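Local coordinates for phenylacetic acid degradation protein PaaI (Thermus thermophilus HB8, PDB 1WLU) that probably hydrolyses acyl-CoA thioesters as a hot dog-fold thioesterase linked to phenylacetic acid degradation, at residues P4-A8 with L9-V13; V13-A17 with P18-V22. All coordinates share one frame; numbering follows the deposited sequence.

Overall arrangement
Contact 1 (4-8 with 9-13) comes first along the chain, and contact 2 (13-17 with 18-22) begins where it ends. Their centres lie 15 Å apart, and Val13 belongs to both. Contact 1 carries the chain from helix 4-8 into strand 12-17. Contact 2 turns that strand back into strand 20-26. The two strands form a hairpin at one edge of the antiparallel sheet within this chain, and both contacts lay side chains on helix 40-56, the long helix of the hot dog fold. Contact 1 also meets the second subunit, whereas contact 2 lies at the surface, away from the residues that bind CoA.

Contact 1: P4-A8 with L9-V13; sequences PFMEA and LGLKV
Phe5 and Leu9 are joined by backbone first: Leu9 N donates to Phe5 O at 2.9 Å, a helical bond from residue 9 back to residue 5. The chain then closes on itself. Gly10 N bonds to Glu7 O, reaching it from above the carbonyl plane, and Leu11 N bonds to Met6 O at 2.9 Å with an N-H...O angle of 160°. Met6 O takes a second, weak bond from Leu9 N at 3.2 Å. Gly10 has a positive phi of 76°, a backbone shape that glycine adopts easily.

The bonds Leu11 N to Met6 O and Gly10 N to Glu7 O, with the positive phi of Gly10, make a Schellman motif, which ends the helix and sends the chain off toward strand 12-17. In this hot dog-fold subunit the turn lies against the long helix 40-56: Met6 packs on Ser49, Leu9 on Ala45 and Leu11 on Leu46.

Among the side chains, the Phe5 ring and Leu9 form a CH-pi contact. Leu9 CD1 sits over one face of the ring, 3.9 Å from its centroid and shifted toward the rim. Its closest ring atom is Phe5 CE2, at 3.6 Å. With CG anti to the backbone N (chi1 -162°), the Phe5 ring is swung to where the leucine methyl can reach it. The same ring meets His39 of the second subunit and packs on Leu9 of that subunit. Leu9 CG also lies 3.3 Å from Phe5 O.

Met6 makes two looser apolar contacts. Its CB is 4.3 Å from Leu11 CB. Its terminal CE touches Val13 CG2, between the helix and the start of the strand. Glu7 OE1 turns to a salt bridge with Arg2, and Ala8 O accepts a hydrogen bond from Arg28 NH2.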
ATOM      1  N   PRO A   4     -19.220  -6.359 -17.325  1.00 16.24           N
ATOM      2  CA  PRO A   4     -18.609  -7.053 -18.461  1.00 15.91           C
ATOM      3  C   PRO A   4     -17.309  -7.791 -18.159  1.00 15.56           C
ATOM      4  O   PRO A   4     -17.117  -8.918 -18.610  1.00 16.32           O
ATOM      5  CB  PRO A   4     -18.420  -5.936 -19.483  1.00 17.37           C
ATOM      6  CG  PRO A   4     -19.582  -5.036 -19.199  1.00 17.54           C
ATOM      7  CD  PRO A   4     -19.570  -4.974 -17.689  1.00 15.80           C
ATOM      8  N   PHE A   5     -16.415  -7.166 -17.397  1.00 15.70           N
ATOM      9  CA  PHE A   5     -15.143  -7.807 -17.086  1.00 15.07           C
ATOM     10  C   PHE A   5     -15.326  -9.012 -16.164  1.00 14.60           C
ATOM     11  O   PHE A   5     -14.682 -10.044 -16.349  1.00 14.71           O
ATOM     12  CB  PHE A   5     -14.175  -6.793 -16.472  1.00 14.15           C
ATOM     13  CG  PHE A   5     -12.731  -7.229 -16.503  1.00 14.89           C
ATOM     14  CD1 PHE A   5     -12.152  -7.697 -17.683  1.00 15.85           C
ATOM     15  CD2 PHE A   5     -11.943  -7.142 -15.361  1.00 15.66           C
ATOM     16  CE1 PHE A   5     -10.805  -8.069 -17.721  1.00 16.82           C
ATOM     17  CE2 PHE A   5     -10.595  -7.511 -15.388  1.00 15.22           C
ATOM     18  CZ  PHE A   5     -10.028  -7.974 -16.571  1.00 16.70           C
ATOM     19  N   MET A   6     -16.201  -8.891 -15.169  1.00 13.87           N
ATOM     20  CA  MET A   6     -16.453 -10.022 -14.284  1.00 13.85           C
ATOM     21  C   MET A   6     -16.993 -11.180 -15.120  1.00 14.37           C
ATOM     22  O   MET A   6     -16.594 -12.328 -14.945  1.00 14.39           O
ATOM     23  CB  MET A   6     -17.477  -9.655 -13.206  1.00 14.36           C
ATOM     24  CG  MET A   6     -16.943  -8.739 -12.118  1.00 14.49           C
ATOM     25  SD  MET A   6     -18.185  -8.405 -10.860  1.00 15.42           S
ATOM     26  CE  MET A   6     -18.285  -9.981 -10.056  1.00 16.12           C
ATOM     27  N   GLU A   7     -17.909 -10.864 -16.030  1.00 15.81           N
ATOM     28  CA  GLU A   7     -18.500 -11.878 -16.891  1.00 16.61           C
ATOM     29  C   GLU A   7     -17.435 -12.519 -17.782  1.00 15.99           C
ATOM     30  O   GLU A   7     -17.395 -13.741 -17.932  1.00 16.84           O
ATOM     31  CB  GLU A   7     -19.601 -11.253 -17.749  1.00 18.00           C
ATOM     32  CG  GLU A   7     -20.301 -12.228 -18.678  1.00 20.64           C
ATOM     33  CD  GLU A   7     -21.412 -11.571 -19.470  1.00 25.24           C
ATOM     34  OE1 GLU A   7     -22.420 -11.169 -18.857  1.00 25.21           O
ATOM     35  OE2 GLU A   7     -21.272 -11.450 -20.707  1.00 29.91           O
ATOM     36  N   ALA A   8     -16.565 -11.694 -18.354  1.00 15.99           N
ATOM     37  CA  ALA A   8     -15.507 -12.194 -19.228  1.00 15.99           C
ATOM     38  C   ALA A   8     -14.538 -13.113 -18.487  1.00 16.68           C
ATOM     39  O   ALA A   8     -13.991 -14.047 -19.074  1.00 16.89           O
ATOM     40  CB  ALA A   8     -14.751 -11.027 -19.851  1.00 17.22           C
ATOM     41  N   LEU A   9     -14.329 -12.846 -17.199  1.00 15.35           N
ATOM     42  CA  LEU A   9     -13.426 -13.653 -16.383  1.00 15.26           C
ATOM     43  C   LEU A   9     -14.107 -14.880 -15.779  1.00 15.12           C
ATOM     44  O   LEU A   9     -13.454 -15.697 -15.130  1.00 15.94           O
ATOM     45  CB  LEU A   9     -12.828 -12.802 -15.258  1.00 15.77           C
ATOM     46  CG  LEU A   9     -11.898 -11.665 -15.678  1.00 17.88           C
ATOM     47  CD1 LEU A   9     -11.424 -10.911 -14.442  1.00 18.38           C
ATOM     48  CD2 LEU A   9     -10.712 -12.228 -16.445  1.00 19.34           C
ATOM     49  N   GLY A  10     -15.417 -14.994 -15.987  1.00 15.60           N
ATOM     50  CA  GLY A  10     -16.166 -16.124 -15.464  1.00 15.89           C
ATOM     51  C   GLY A  10     -16.447 -16.051 -13.974  1.00 15.55           C
ATOM     52  O   GLY A  10     -16.671 -17.072 -13.326  1.00 16.38           O
ATOM     53  N   LEU A  11     -16.451 -14.840 -13.429  1.00 15.49           N
ATOM     54  CA  LEU A  11     -16.688 -14.658 -12.004  1.00 15.68           C
ATOM     55  C   LEU A  11     -18.170 -14.692 -11.652  1.00 16.70           C
ATOM     56  O   LEU A  11     -19.027 -14.339 -12.466  1.00 18.74           O
ATOM     57  CB  LEU A  11     -16.076 -13.333 -11.540  1.00 16.00           C
ATOM     58  CG  LEU A  11     -14.605 -13.122 -11.913  1.00 15.82           C
ATOM     59  CD1 LEU A  11     -14.106 -11.829 -11.277  1.00 16.39           C
ATOM     60  CD2 LEU A  11     -13.769 -14.305 -11.444  1.00 15.54           C
ATOM     61  N   LYS A  12     -18.460 -15.127 -10.430  1.00 15.83           N
ATOM     62  CA  LYS A  12     -19.831 -15.210  -9.943  1.00 16.25           C
ATOM     63  C   LYS A  12     -19.896 -14.653  -8.530  1.00 16.19           C
ATOM     64  O   LYS A  12     -18.899 -14.651  -7.809  1.00 16.18           O
ATOM     65  CB  LYS A  12     -20.307 -16.662  -9.945  1.00 19.32           C
ATOM     66  CG  LYS A  12     -20.300 -17.302 -11.325  1.00 23.74           C
ATOM     67  CD  LYS A  12     -20.760 -18.746 -11.271  1.00 26.51           C
ATOM     68  CE  LYS A  12     -20.717 -19.382 -12.652  1.00 29.63           C
ATOM     69  NZ  LYS A  12     -21.187 -20.794 -12.630  1.00 32.74           N
ATOM     70  N   VAL A  13     -21.069 -14.170  -8.138  1.00 14.93           N
ATOM     71  CA  VAL A  13     -21.246 -13.625  -6.801  1.00 14.53           C
ATOM     72  C   VAL A  13     -21.827 -14.710  -5.903  1.00 14.42           C
ATOM     73  O   VAL A  13     -22.830 -15.337  -6.250  1.00 13.70           O
ATOM     74  CB  VAL A  13     -22.198 -12.408  -6.815  1.00 14.14           C
ATOM     75  CG1 VAL A  13     -22.408 -11.885  -5.398  1.00 16.03           C
ATOM     76  CG2 VAL A  13     -21.625 -11.313  -7.705  1.00 15.54           C
TER

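Contact 2: V13-A17 with P18-V22; sequences VLHLA and PGEAV
Ala17 and Glu20 close a tight antiparallel beta hairpin through a type II turn, with Gly19 at positive phi. Two backbone bonds join this pair: Glu20 N to Ala17 O, and Ala17 N to Glu20 O at 3.1 Å. Further along, Val22 N donates to His15 O at 2.9 Å. Val22 O receives Leu14 N at 2.8 Å and, weakly, His15 N. Leu14 and His15 thus both face Val22, a classic beta bulge.

Apolar contacts lie on both faces. Leu16 CD1 reaches Ala21 CB at 3.6 Å, on the face turned to Leu53 of helix 40-56. On the other face His15 CB meets Val22 CG2, while Leu14 CB touches Val22 CG1 by the bulge. There too, Glu20 CG lies between the backbone N and the carbonyl carbon (chi1 65°), which sets it 3.8 Å from Ala17 CB.

The polar ends of His15 and Glu20 come near each other. An alanine here, in place of the glutamate, removes CG and the carboxylate, so Ala17 CB would probably lose one of its packing partners and the imidazole its acidic neighbour. The imidazole and carboxylate planes are 46° apart, with His15 CE1 3.8 Å from Glu20 OE2.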
ATOM      1  N   VAL A  13     -21.069 -14.170  -8.138  1.00 14.93           N
ATOM      2  CA  VAL A  13     -21.246 -13.625  -6.801  1.00 14.53           C
ATOM      3  C   VAL A  13     -21.827 -14.710  -5.903  1.00 14.42           C
ATOM      4  O   VAL A  13     -22.830 -15.337  -6.250  1.00 13.70           O
ATOM      5  CB  VAL A  13     -22.198 -12.408  -6.815  1.00 14.14           C
ATOM      6  CG1 VAL A  13     -22.408 -11.885  -5.398  1.00 16.03           C
ATOM      7  CG2 VAL A  13     -21.625 -11.313  -7.705  1.00 15.54           C
ATOM      8  N   LEU A  14     -21.188 -14.948  -4.761  1.00 13.83           N
ATOM      9  CA  LEU A  14     -21.665 -15.956  -3.823  1.00 14.23           C
ATOM     10  C   LEU A  14     -22.377 -15.312  -2.642  1.00 14.52           C
ATOM     11  O   LEU A  14     -23.071 -15.988  -1.884  1.00 15.95           O
ATOM     12  CB  LEU A  14     -20.509 -16.820  -3.313  1.00 14.79           C
ATOM     13  CG  LEU A  14     -19.711 -17.594  -4.365  1.00 16.43           C
ATOM     14  CD1 LEU A  14     -18.753 -18.539  -3.654  1.00 18.30           C
ATOM     15  CD2 LEU A  14     -20.647 -18.377  -5.277  1.00 19.10           C
ATOM     16  N   HIS A  15     -22.196 -14.006  -2.478  1.00 14.08           N
ATOM     17  CA  HIS A  15     -22.858 -13.297  -1.395  1.00 14.60           C
ATOM     18  C   HIS A  15     -22.769 -11.793  -1.581  1.00 14.72           C
ATOM     19  O   HIS A  15     -21.766 -11.269  -2.062  1.00 13.49           O
ATOM     20  CB  HIS A  15     -22.257 -13.687  -0.040  1.00 18.39           C
ATOM     21  CG  HIS A  15     -23.140 -13.362   1.126  1.00 21.46           C
ATOM     22  ND1 HIS A  15     -23.105 -12.148   1.777  1.00 25.07           N
ATOM     23  CD2 HIS A  15     -24.111 -14.085   1.733  1.00 23.73           C
ATOM     24  CE1 HIS A  15     -24.015 -12.136   2.735  1.00 24.42           C
ATOM     25  NE2 HIS A  15     -24.640 -13.300   2.729  1.00 25.84           N
ATOM     26  N   LEU A  16     -23.848 -11.105  -1.228  1.00 14.29           N
ATOM     27  CA  LEU A  16     -23.886  -9.654  -1.305  1.00 14.64           C
ATOM     28  C   LEU A  16     -24.867  -9.184  -0.251  1.00 16.03           C
ATOM     29  O   LEU A  16     -26.022  -9.610  -0.228  1.00 16.18           O
ATOM     30  CB  LEU A  16     -24.330  -9.172  -2.688  1.00 16.35           C
ATOM     31  CG  LEU A  16     -24.266  -7.651  -2.879  1.00 17.42           C
ATOM     32  CD1 LEU A  16     -22.829  -7.164  -2.716  1.00 19.56           C
ATOM     33  CD2 LEU A  16     -24.793  -7.281  -4.258  1.00 19.97           C
ATOM     34  N   ALA A  17     -24.390  -8.322   0.636  1.00 14.71           N
ATOM     35  CA  ALA A  17     -25.205  -7.774   1.710  1.00 14.96           C
ATOM     36  C   ALA A  17     -24.609  -6.416   2.042  1.00 15.46           C
ATOM     37  O   ALA A  17     -23.539  -6.070   1.548  1.00 14.97           O
ATOM     38  CB  ALA A  17     -25.161  -8.693   2.925  1.00 16.43           C
ATOM     39  N   PRO A  18     -25.292  -5.622   2.877  1.00 15.08           N
ATOM     40  CA  PRO A  18     -24.751  -4.304   3.216  1.00 14.65           C
ATOM     41  C   PRO A  18     -23.311  -4.350   3.726  1.00 14.50           C
ATOM     42  O   PRO A  18     -23.023  -4.970   4.751  1.00 15.68           O
ATOM     43  CB  PRO A  18     -25.730  -3.798   4.270  1.00 14.50           C
ATOM     44  CG  PRO A  18     -27.029  -4.411   3.822  1.00 15.48           C
ATOM     45  CD  PRO A  18     -26.611  -5.827   3.502  1.00 16.34           C
ATOM     46  N   GLY A  19     -22.414  -3.706   2.981  1.00 13.78           N
ATOM     47  CA  GLY A  19     -21.010  -3.644   3.357  1.00 14.19           C
ATOM     48  C   GLY A  19     -20.151  -4.874   3.116  1.00 14.47           C
ATOM     49  O   GLY A  19     -18.982  -4.886   3.505  1.00 15.91           O
ATOM     50  N   GLU A  20     -20.694  -5.905   2.477  1.00 14.45           N
ATOM     51  CA  GLU A  20     -19.910  -7.111   2.244  1.00 15.84           C
ATOM     52  C   GLU A  20     -20.277  -7.857   0.968  1.00 14.98           C
ATOM     53  O   GLU A  20     -21.386  -7.722   0.449  1.00 15.13           O
ATOM     54  CB  GLU A  20     -20.028  -8.049   3.452  1.00 18.34           C
ATOM     55  CG  GLU A  20     -21.415  -8.611   3.702  1.00 21.93           C
ATOM     56  CD  GLU A  20     -21.490  -9.370   5.013  1.00 23.55           C
ATOM     57  OE1 GLU A  20     -21.691  -8.727   6.065  1.00 29.22           O
ATOM     58  OE2 GLU A  20     -21.328 -10.604   4.996  1.00 26.99           O
ATOM     59  N   ALA A  21     -19.335  -8.644   0.462  1.00 13.82           N
ATOM     60  CA  ALA A  21     -19.562  -9.411  -0.752  1.00 13.87           C
ATOM     61  C   ALA A  21     -18.528 -10.509  -0.917  1.00 14.03           C
ATOM     62  O   ALA A  21     -17.402 -10.393  -0.436  1.00 15.25           O
ATOM     63  CB  ALA A  21     -19.525  -8.493  -1.964  1.00 15.02           C
ATOM     64  N   VAL A  22     -18.930 -11.586  -1.580  1.00 14.00           N
ATOM     65  CA  VAL A  22     -18.031 -12.693  -1.871  1.00 13.94           C
ATOM     66  C   VAL A  22     -18.165 -12.968  -3.361  1.00 14.89           C
ATOM     67  O   VAL A  22     -19.276 -13.133  -3.874  1.00 14.87           O
ATOM     68  CB  VAL A  22     -18.397 -13.982  -1.098  1.00 14.07           C
ATOM     69  CG1 VAL A  22     -17.467 -15.116  -1.521  1.00 15.36           C
ATOM     70  CG2 VAL A  22     -18.289 -13.748   0.403  1.00 13.90           C
TER